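Local structure of leukotriene A-4 hydrolase (Saccharomyces cerevisiae, 2XQ0) at residues L583-R597 with Y618-L630. The protein acts as a zinc-dependent aminopeptidase of the M1 family that preferentially cleaves di- and tripeptides and has low epoxide hydrolase activity in vitro. Numbering follows the deposited sequence.
Sequences LGTVGRMKFVRPGYR and YHPICKALVKQDL
With CG anti to its carbonyl carbon (chi1 -56°), Tyr618 sends its ring to the loop before helix 589-597, while Tyr596 brings its own ring in from the opposite direction. The phenols meet at their hydroxyls: Tyr596 OH donates to Tyr618 OH at 2.8 Å, and Tyr618 OH donates onward to Leu583 O at 2.6 Å, reaching that oxygen from above the carbonyl plane, 52° out of it. Val592 CG1 lies over one face of the Tyr618 ring and also touches Cys622 SG. Val626 CG1 makes a CH-pi contact over a Tyr596 face, 4.0 Å from the ring centroid. The Val592, Cys622, Val626 and Tyr596 packing joins two nearly parallel helix segments, 589-597 and 620-629, their axes 9.6 Å apart, within the C-terminal leukotriene A4 hydrolase region; Tyr618 and Leu583 join from the segments leading into them. Helix 604-614 adds Phe614 against Tyr596 and Phe611 against Val626. Toward the C-terminal ends, Asp629 OD2 takes salt bridges from Arg593 NE at 3.4 Å, a straight but weak hydrogen bond (168°), and from Arg597 NE at 3.5 Å, each in the guanidinium plane. Leu625 CB covers a face of the Arg593 guanidinium. At the other end, Met589 CG packs on Cys622 CB at 3.6 Å, and the Met589 side chain touches substrate-binding Tyr273, about 7 Å from bound bestatin. A phenylalanine in place of Tyr618 would probably leave the Tyr596 hydroxyl without its acceptor and Leu583 O without this donor. The chemistry thus divides into two buried, consecutive hydroxyl bonds and a looser salt-bridge network whose one carboxylate is likely to offset part of two arginines' charge.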
ATOM      1  N   LEU A 583      19.353  -9.150  -4.374  1.00 57.61           N
ATOM      2  CA  LEU A 583      18.280  -9.466  -3.447  1.00 58.31           C
ATOM      3  C   LEU A 583      18.705  -9.133  -2.013  1.00 61.10           C
ATOM      4  O   LEU A 583      17.878  -8.989  -1.109  1.00 64.73           O
ATOM      5  CB  LEU A 583      17.928 -10.945  -3.583  1.00 66.14           C
ATOM      6  CG  LEU A 583      16.452 -11.311  -3.516  1.00 63.26           C
ATOM      7  CD1 LEU A 583      15.830 -10.723  -2.264  1.00 70.86           C
ATOM      8  CD2 LEU A 583      15.748 -10.815  -4.736  1.00 53.27           C
ATOM      9  N   GLY A 584      20.010  -9.006  -1.808  1.00 59.47           N
ATOM     10  CA  GLY A 584      20.526  -8.633  -0.507  1.00 64.57           C
ATOM     11  C   GLY A 584      20.581  -7.128  -0.356  1.00 64.82           C
ATOM     12  O   GLY A 584      21.010  -6.612   0.681  1.00 66.71           O
ATOM     13  N   THR A 585      20.142  -6.423  -1.396  1.00 55.11           N
ATOM     14  CA  THR A 585      20.198  -4.964  -1.406  1.00 58.07           C
ATOM     15  C   THR A 585      18.808  -4.317  -1.317  1.00 56.23           C
ATOM     16  O   THR A 585      18.699  -3.137  -0.989  1.00 59.39           O
ATOM     17  CB  THR A 585      20.963  -4.427  -2.654  1.00 52.45           C
ATOM     18  OG1 THR A 585      20.116  -4.472  -3.804  1.00 51.83           O
ATOM     19  CG2 THR A 585      22.228  -5.256  -2.917  1.00 52.26           C
ATOM     20  N   VAL A 586      17.758  -5.088  -1.601  1.00 54.05           N
ATOM     21  CA  VAL A 586      16.383  -4.584  -1.524  1.00 55.94           C
ATOM     22  C   VAL A 586      15.516  -5.375  -0.538  1.00 50.02           C
ATOM     23  O   VAL A 586      15.781  -6.541  -0.268  1.00 54.62           O
ATOM     24  CB  VAL A 586      15.682  -4.545  -2.920  1.00 48.06           C
ATOM     25  CG1 VAL A 586      16.395  -3.572  -3.859  1.00 54.41           C
ATOM     26  CG2 VAL A 586      15.614  -5.936  -3.538  1.00 49.72           C
ATOM     27  N   GLY A 587      14.478  -4.727  -0.011  1.00 48.54           N
ATOM     28  CA  GLY A 587      13.575  -5.351   0.946  1.00 43.67           C
ATOM     29  C   GLY A 587      12.106  -5.253   0.553  1.00 41.08           C
ATOM     30  O   GLY A 587      11.237  -5.860   1.181  1.00 33.79           O
ATOM     31  N   ARG A 588      11.819  -4.482  -0.490  1.00 38.93           N
ATOM     32  CA  ARG A 588      10.444  -4.329  -0.963  1.00 41.12           C
ATOM     33  C   ARG A 588       9.858  -5.678  -1.380  1.00 37.11           C
ATOM     34  O   ARG A 588      10.397  -6.342  -2.258  1.00 36.18           O
ATOM     35  CB  ARG A 588      10.390  -3.347  -2.136  1.00 37.65           C
ATOM     36  CG  ARG A 588       8.977  -3.003  -2.580  1.00 41.08           C
ATOM     37  CD  ARG A 588       8.975  -1.846  -3.567  1.00 39.01           C
ATOM     38  NE  ARG A 588       7.626  -1.534  -4.023  1.00 36.75           N
ATOM     39  CZ  ARG A 588       7.344  -0.687  -5.003  1.00 35.20           C
ATOM     40  NH1 ARG A 588       8.317  -0.045  -5.633  1.00 28.50           N
ATOM     41  NH2 ARG A 588       6.083  -0.477  -5.351  1.00 37.86           N
ATOM     42  N   MET A 589       8.750  -6.078  -0.753  1.00 42.40           N
ATOM     43  CA  MET A 589       8.191  -7.412  -0.987  1.00 45.96           C
ATOM     44  C   MET A 589       8.000  -7.715  -2.462  1.00 39.49           C
ATOM     45  O   MET A 589       8.341  -8.804  -2.934  1.00 45.56           O
ATOM     46  CB  MET A 589       6.875  -7.610  -0.226  1.00 48.55           C
ATOM     47  CG  MET A 589       7.074  -8.048   1.216  1.00 53.40           C
ATOM     48  SD  MET A 589       5.544  -8.400   2.105  1.00 58.43           S
ATOM     49  CE  MET A 589       4.791  -6.775   2.193  1.00 56.21           C
ATOM     50  N   LYS A 590       7.473  -6.741  -3.193  1.00 34.73           N
ATOM     51  CA  LYS A 590       7.178  -6.946  -4.614  1.00 36.67           C
ATOM     52  C   LYS A 590       8.377  -7.480  -5.409  1.00 36.53           C
ATOM     53  O   LYS A 590       8.190  -8.159  -6.421  1.00 34.66           O
ATOM     54  CB  LYS A 590       6.624  -5.661  -5.248  1.00 47.40           C
ATOM     55  CG  LYS A 590       7.609  -4.905  -6.129  1.00 57.86           C
ATOM     56  CD  LYS A 590       7.018  -3.605  -6.699  1.00 52.76           C
ATOM     57  CE  LYS A 590       6.043  -3.853  -7.840  1.00 48.53           C
ATOM     58  NZ  LYS A 590       5.768  -2.599  -8.604  1.00 46.62           N
ATOM     59  N   PHE A 591       9.600  -7.181  -4.966  1.00 39.54           N
ATOM     60  CA  PHE A 591      10.805  -7.685  -5.643  1.00 43.13           C
ATOM     61  C   PHE A 591      11.394  -8.904  -4.950  1.00 50.34           C
ATOM     62  O   PHE A 591      11.782  -9.879  -5.604  1.00 47.79           O
ATOM     63  CB  PHE A 591      11.888  -6.607  -5.754  1.00 43.76           C
ATOM     64  CG  PHE A 591      11.414  -5.332  -6.396  1.00 41.92           C
ATOM     65  CD1 PHE A 591      10.779  -5.356  -7.623  1.00 37.13           C
ATOM     66  CD2 PHE A 591      11.618  -4.109  -5.766  1.00 41.55           C
ATOM     67  CE1 PHE A 591      10.342  -4.184  -8.208  1.00 36.97           C
ATOM     68  CE2 PHE A 591      11.184  -2.932  -6.352  1.00 38.40           C
ATOM     69  CZ  PHE A 591      10.548  -2.971  -7.566  1.00 37.23           C
ATOM     70  N   VAL A 592      11.452  -8.834  -3.621  1.00 57.36           N
ATOM     71  CA  VAL A 592      12.028  -9.881  -2.784  1.00 53.48           C
ATOM     72  C   VAL A 592      11.326 -11.239  -2.911  1.00 56.61           C
ATOM     73  O   VAL A 592      11.984 -12.251  -3.172  1.00 59.67           O
ATOM     74  CB  VAL A 592      12.066  -9.436  -1.307  1.00 45.86           C
ATOM     75  CG1 VAL A 592      12.439 -10.595  -0.384  1.00 48.22           C
ATOM     76  CG2 VAL A 592      13.033  -8.271  -1.134  1.00 58.30           C
ATOM     77  N   ARG A 593      10.005 -11.264  -2.728  1.00 53.65           N
ATOM     78  CA  ARG A 593       9.247 -12.517  -2.805  1.00 58.20           C
ATOM     79  C   ARG A 593       9.398 -13.197  -4.165  1.00 61.01           C
ATOM     80  O   ARG A 593       9.786 -14.366  -4.248  1.00 60.14           O
ATOM     81  CB  ARG A 593       7.763 -12.287  -2.520  1.00 61.48           C
ATOM     82  CG  ARG A 593       7.433 -11.970  -1.087  1.00 70.09           C
ATOM     83  CD  ARG A 593       5.930 -11.931  -0.887  1.00 72.33           C
ATOM     84  NE  ARG A 593       5.346 -13.267  -0.944  1.00 73.74           N
ATOM     85  CZ  ARG A 593       4.096 -13.550  -0.591  1.00 74.60           C
ATOM     86  NH1 ARG A 593       3.293 -12.582  -0.154  1.00 72.54           N
ATOM     87  NH2 ARG A 593       3.651 -14.802  -0.666  1.00 69.95           N
ATOM     88  N   PRO A 594       9.072 -12.473  -5.244  1.00 48.87           N
ATOM     89  CA  PRO A 594       9.207 -13.074  -6.569  1.00 48.32           C
ATOM     90  C   PRO A 594      10.663 -13.404  -6.874  1.00 58.56           C
ATOM     91  O   PRO A 594      10.935 -14.393  -7.549  1.00 69.10           O
ATOM     92  CB  PRO A 594       8.730 -11.961  -7.516  1.00 58.49           C
ATOM     93  CG  PRO A 594       7.924 -11.033  -6.662  1.00 57.43           C
ATOM     94  CD  PRO A 594       8.545 -11.096  -5.301  1.00 48.47           C
ATOM     95  N   GLY A 595      11.584 -12.572  -6.396  1.00 53.17           N
ATOM     96  CA  GLY A 595      12.999 -12.769  -6.660  1.00 53.10           C
ATOM     97  C   GLY A 595      13.491 -14.098  -6.117  1.00 61.56           C
ATOM     98  O   GLY A 595      14.217 -14.843  -6.791  1.00 59.41           O
ATOM     99  N   TYR A 596      13.086 -14.396  -4.889  1.00 56.94           N
ATOM    100  CA  TYR A 596      13.414 -15.663  -4.265  1.00 57.02           C
ATOM    101  C   TYR A 596      12.733 -16.841  -4.958  1.00 62.38           C
ATOM    102  O   TYR A 596      13.306 -17.929  -5.040  1.00 66.98           O
ATOM    103  CB  TYR A 596      13.112 -15.627  -2.757  1.00 56.70           C
ATOM    104  CG  TYR A 596      14.259 -15.064  -1.958  1.00 58.03           C
ATOM    105  CD1 TYR A 596      15.387 -15.831  -1.692  1.00 63.52           C
ATOM    106  CD2 TYR A 596      14.229 -13.759  -1.483  1.00 54.33           C
ATOM    107  CE1 TYR A 596      16.449 -15.319  -0.968  1.00 66.40           C
ATOM    108  CE2 TYR A 596      15.283 -13.243  -0.756  1.00 54.26           C
ATOM    109  CZ  TYR A 596      16.391 -14.018  -0.503  1.00 64.01           C
ATOM    110  OH  TYR A 596      17.440 -13.488   0.224  1.00 68.13           O
ATOM    111  N   ARG A 597      11.525 -16.628  -5.475  1.00 67.17           N
ATOM    112  CA  ARG A 597      10.850 -17.686  -6.220  1.00 74.11           C
ATOM    113  C   ARG A 597      11.602 -17.960  -7.508  1.00 73.59           C
ATOM    114  O   ARG A 597      11.807 -19.112  -7.884  1.00 64.96           O
ATOM    115  CB  ARG A 597       9.395 -17.329  -6.520  1.00 76.96           C
ATOM    116  CG  ARG A 597       8.478 -17.357  -5.298  1.00 81.11           C
ATOM    117  CD  ARG A 597       7.036 -17.494  -5.748  1.00 84.40           C
ATOM    118  NE  ARG A 597       6.088 -17.285  -4.661  1.00 88.83           N
ATOM    119  CZ  ARG A 597       4.769 -17.363  -4.802  1.00 94.83           C
ATOM    120  NH1 ARG A 597       4.242 -17.648  -5.986  1.00 97.30           N
ATOM    121  NH2 ARG A 597       3.974 -17.155  -3.762  1.00 96.22           N
ATOM    122  N   TYR A 618      15.582  -8.425   6.360  1.00 60.12           N
ATOM    123  CA  TYR A 618      14.273  -8.089   5.808  1.00 58.60           C
ATOM    124  C   TYR A 618      13.256  -7.750   6.905  1.00 56.19           C
ATOM    125  O   TYR A 618      13.435  -8.143   8.055  1.00 55.07           O
ATOM    126  CB  TYR A 618      13.767  -9.243   4.930  1.00 57.46           C
ATOM    127  CG  TYR A 618      14.713  -9.636   3.804  1.00 55.49           C
ATOM    128  CD1 TYR A 618      15.183 -10.939   3.682  1.00 57.95           C
ATOM    129  CD2 TYR A 618      15.135  -8.701   2.865  1.00 51.15           C
ATOM    130  CE1 TYR A 618      16.042 -11.301   2.648  1.00 62.75           C
ATOM    131  CE2 TYR A 618      15.994  -9.050   1.830  1.00 53.30           C
ATOM    132  CZ  TYR A 618      16.444 -10.349   1.726  1.00 63.66           C
ATOM    133  OH  TYR A 618      17.298 -10.695   0.700  1.00 65.48           O
ATOM    134  N   HIS A 619      12.198  -7.014   6.554  1.00 55.11           N
ATOM    135  CA  HIS A 619      11.114  -6.726   7.502  1.00 46.80           C
ATOM    136  C   HIS A 619      10.518  -8.044   7.955  1.00 53.20           C
ATOM    137  O   HIS A 619      10.498  -9.008   7.183  1.00 61.81           O
ATOM    138  CB  HIS A 619      10.017  -5.856   6.857  1.00 45.30           C
ATOM    139  CG  HIS A 619       9.036  -5.283   7.844  1.00 44.18           C
ATOM    140  ND1 HIS A 619       7.991  -6.013   8.368  1.00 44.71           N
ATOM    141  CD2 HIS A 619       8.954  -4.056   8.408  1.00 41.41           C
ATOM    142  CE1 HIS A 619       7.307  -5.262   9.213  1.00 42.43           C
ATOM    143  NE2 HIS A 619       7.872  -4.069   9.259  1.00 34.08           N
ATOM    144  N   PRO A 620      10.035  -8.103   9.207  1.00 55.96           N
ATOM    145  CA  PRO A 620       9.410  -9.331   9.717  1.00 64.50           C
ATOM    146  C   PRO A 620       8.407  -9.967   8.752  1.00 65.36           C
ATOM    147  O   PRO A 620       8.402 -11.195   8.600  1.00 64.58           O
ATOM    148  CB  PRO A 620       8.675  -8.844  10.962  1.00 59.09           C
ATOM    149  CG  PRO A 620       9.505  -7.734  11.458  1.00 58.24           C
ATOM    150  CD  PRO A 620      10.077  -7.045  10.235  1.00 50.03           C
ATOM    151  N   ILE A 621       7.571  -9.143   8.122  1.00 65.23           N
ATOM    152  CA  ILE A 621       6.553  -9.624   7.194  1.00 61.13           C
ATOM    153  C   ILE A 621       7.185 -10.287   5.988  1.00 58.34           C
ATOM    154  O   ILE A 621       6.868 -11.426   5.647  1.00 59.56           O
ATOM    155  CB  ILE A 621       5.678  -8.473   6.673  1.00 60.68           C
ATOM    156  CG1 ILE A 621       5.260  -7.539   7.814  1.00 59.05           C
ATOM    157  CG2 ILE A 621       4.470  -9.040   5.955  1.00 70.73           C
ATOM    158  CD1 ILE A 621       4.175  -8.083   8.702  1.00 54.35           C
ATOM    159  N   CYS A 622       8.079  -9.555   5.335  1.00 54.98           N
ATOM    160  CA  CYS A 622       8.799 -10.083   4.185  1.00 56.42           C
ATOM    161  C   CYS A 622       9.611 -11.343   4.527  1.00 64.75           C
ATOM    162  O   CYS A 622       9.684 -12.266   3.716  1.00 69.49           O
ATOM    163  CB  CYS A 622       9.686  -8.999   3.581  1.00 46.09           C
ATOM    164  SG  CYS A 622      10.685  -9.558   2.209  1.00 56.22           S
ATOM    165  N   LYS A 623      10.208 -11.396   5.720  1.00 62.70           N
ATOM    166  CA  LYS A 623      10.928 -12.604   6.131  1.00 62.48           C
ATOM    167  C   LYS A 623       9.963 -13.783   6.277  1.00 67.48           C
ATOM    168  O   LYS A 623      10.275 -14.911   5.872  1.00 67.47           O
ATOM    169  CB  LYS A 623      11.715 -12.390   7.434  1.00 58.20           C
ATOM    170  CG  LYS A 623      12.612 -13.570   7.819  1.00 60.99           C
ATOM    171  CD  LYS A 623      13.334 -13.333   9.150  1.00 68.85           C
ATOM    172  CE  LYS A 623      14.017 -14.609   9.652  1.00 73.17           C
ATOM    173  NZ  LYS A 623      14.431 -14.529  11.096  1.00 79.51           N
ATOM    174  N   ALA A 624       8.792 -13.509   6.850  1.00 68.22           N
ATOM    175  CA  ALA A 624       7.775 -14.531   7.075  1.00 68.41           C
ATOM    176  C   ALA A 624       7.357 -15.175   5.762  1.00 70.61           C
ATOM    177  O   ALA A 624       7.346 -16.399   5.612  1.00 71.55           O
ATOM    178  CB  ALA A 624       6.566 -13.924   7.768  1.00 66.46           C
ATOM    179  N   LEU A 625       7.014 -14.338   4.797  1.00 69.53           N
ATOM    180  CA  LEU A 625       6.471 -14.840   3.553  1.00 62.57           C
ATOM    181  C   LEU A 625       7.527 -15.501   2.678  1.00 64.74           C
ATOM    182  O   LEU A 625       7.237 -16.469   1.980  1.00 69.64           O
ATOM    183  CB  LEU A 625       5.724 -13.730   2.834  1.00 60.94           C
ATOM    184  CG  LEU A 625       4.471 -13.448   3.661  1.00 67.88           C
ATOM    185  CD1 LEU A 625       3.844 -12.096   3.352  1.00 65.03           C
ATOM    186  CD2 LEU A 625       3.479 -14.592   3.464  1.00 71.91           C
ATOM    187  N   VAL A 626       8.756 -15.001   2.733  1.00 63.28           N
ATOM    188  CA  VAL A 626       9.834 -15.598   1.950  1.00 68.28           C
ATOM    189  C   VAL A 626      10.240 -16.941   2.544  1.00 73.83           C
ATOM    190  O   VAL A 626      10.576 -17.880   1.814  1.00 72.68           O
ATOM    191  CB  VAL A 626      11.063 -14.668   1.839  1.00 72.45           C
ATOM    192  CG1 VAL A 626      12.138 -15.310   0.959  1.00 81.87           C
ATOM    193  CG2 VAL A 626      10.657 -13.318   1.268  1.00 58.66           C
ATOM    194  N   LYS A 627      10.199 -17.022   3.871  1.00 78.05           N
ATOM    195  CA  LYS A 627      10.456 -18.267   4.589  1.00 90.29           C
ATOM    196  C   LYS A 627       9.618 -19.417   4.025  1.00 99.30           C
ATOM    197  O   LYS A 627      10.149 -20.481   3.714  1.00105.59           O
ATOM    198  CB  LYS A 627      10.190 -18.089   6.092  1.00 85.05           C
ATOM    199  CG  LYS A 627       9.972 -19.398   6.844  1.00 95.83           C
ATOM    200  CD  LYS A 627       9.619 -19.178   8.318  1.00 91.76           C
ATOM    201  CE  LYS A 627      10.860 -18.961   9.176  1.00 89.16           C
ATOM    202  NZ  LYS A 627      10.552 -19.015  10.640  1.00 88.28           N
ATOM    203  N   GLN A 628       8.315 -19.195   3.871  1.00 97.27           N
ATOM    204  CA  GLN A 628       7.415 -20.253   3.421  1.00 94.91           C
ATOM    205  C   GLN A 628       7.397 -20.405   1.904  1.00 90.44           C
ATOM    206  O   GLN A 628       7.075 -21.470   1.390  1.00 89.70           O
ATOM    207  CB  GLN A 628       6.001 -20.019   3.941  1.00 94.40           C
ATOM    208  CG  GLN A 628       5.234 -18.963   3.180  1.00 92.13           C
ATOM    209  CD  GLN A 628       4.084 -18.424   3.991  1.00 92.16           C
ATOM    210  OE1 GLN A 628       4.038 -18.598   5.210  1.00 77.86           O
ATOM    211  NE2 GLN A 628       3.148 -17.762   3.323  1.00 97.49           N
ATOM    212  N   ASP A 629       7.726 -19.333   1.190  1.00 87.16           N
ATOM    213  CA  ASP A 629       7.917 -19.428  -0.248  1.00 90.24           C
ATOM    214  C   ASP A 629       9.020 -20.438  -0.531  1.00 94.41           C
ATOM    215  O   ASP A 629       8.927 -21.223  -1.472  1.00 98.17           O
ATOM    216  CB  ASP A 629       8.288 -18.070  -0.853  1.00 86.75           C
ATOM    217  CG  ASP A 629       7.077 -17.188  -1.112  1.00 84.95           C
ATOM    218  OD1 ASP A 629       5.942 -17.636  -0.842  1.00 93.38           O
ATOM    219  OD2 ASP A 629       7.261 -16.046  -1.586  1.00 74.16           O
ATOM    220  N   LEU A 630      10.063 -20.414   0.293  1.00 95.59           N
ATOM    221  CA  LEU A 630      11.192 -21.329   0.138  1.00111.15           C
ATOM    222  C   LEU A 630      10.983 -22.637   0.905  1.00125.52           C
ATOM    223  O   LEU A 630      11.945 -23.263   1.351  1.00127.57           O
ATOM    224  CB  LEU A 630      12.497 -20.656   0.586  1.00109.35           C
ATOM    225  CG  LEU A 630      13.117 -19.597  -0.329  1.00102.47           C
ATOM    226  CD1 LEU A 630      14.176 -18.801   0.417  1.00 98.56           C
ATOM    227  CD2 LEU A 630      13.713 -20.240  -1.584  1.00101.26           C
TER
HETATM  228  O   HOH W   1      11.841  -6.298   4.007  1.00 38.89           O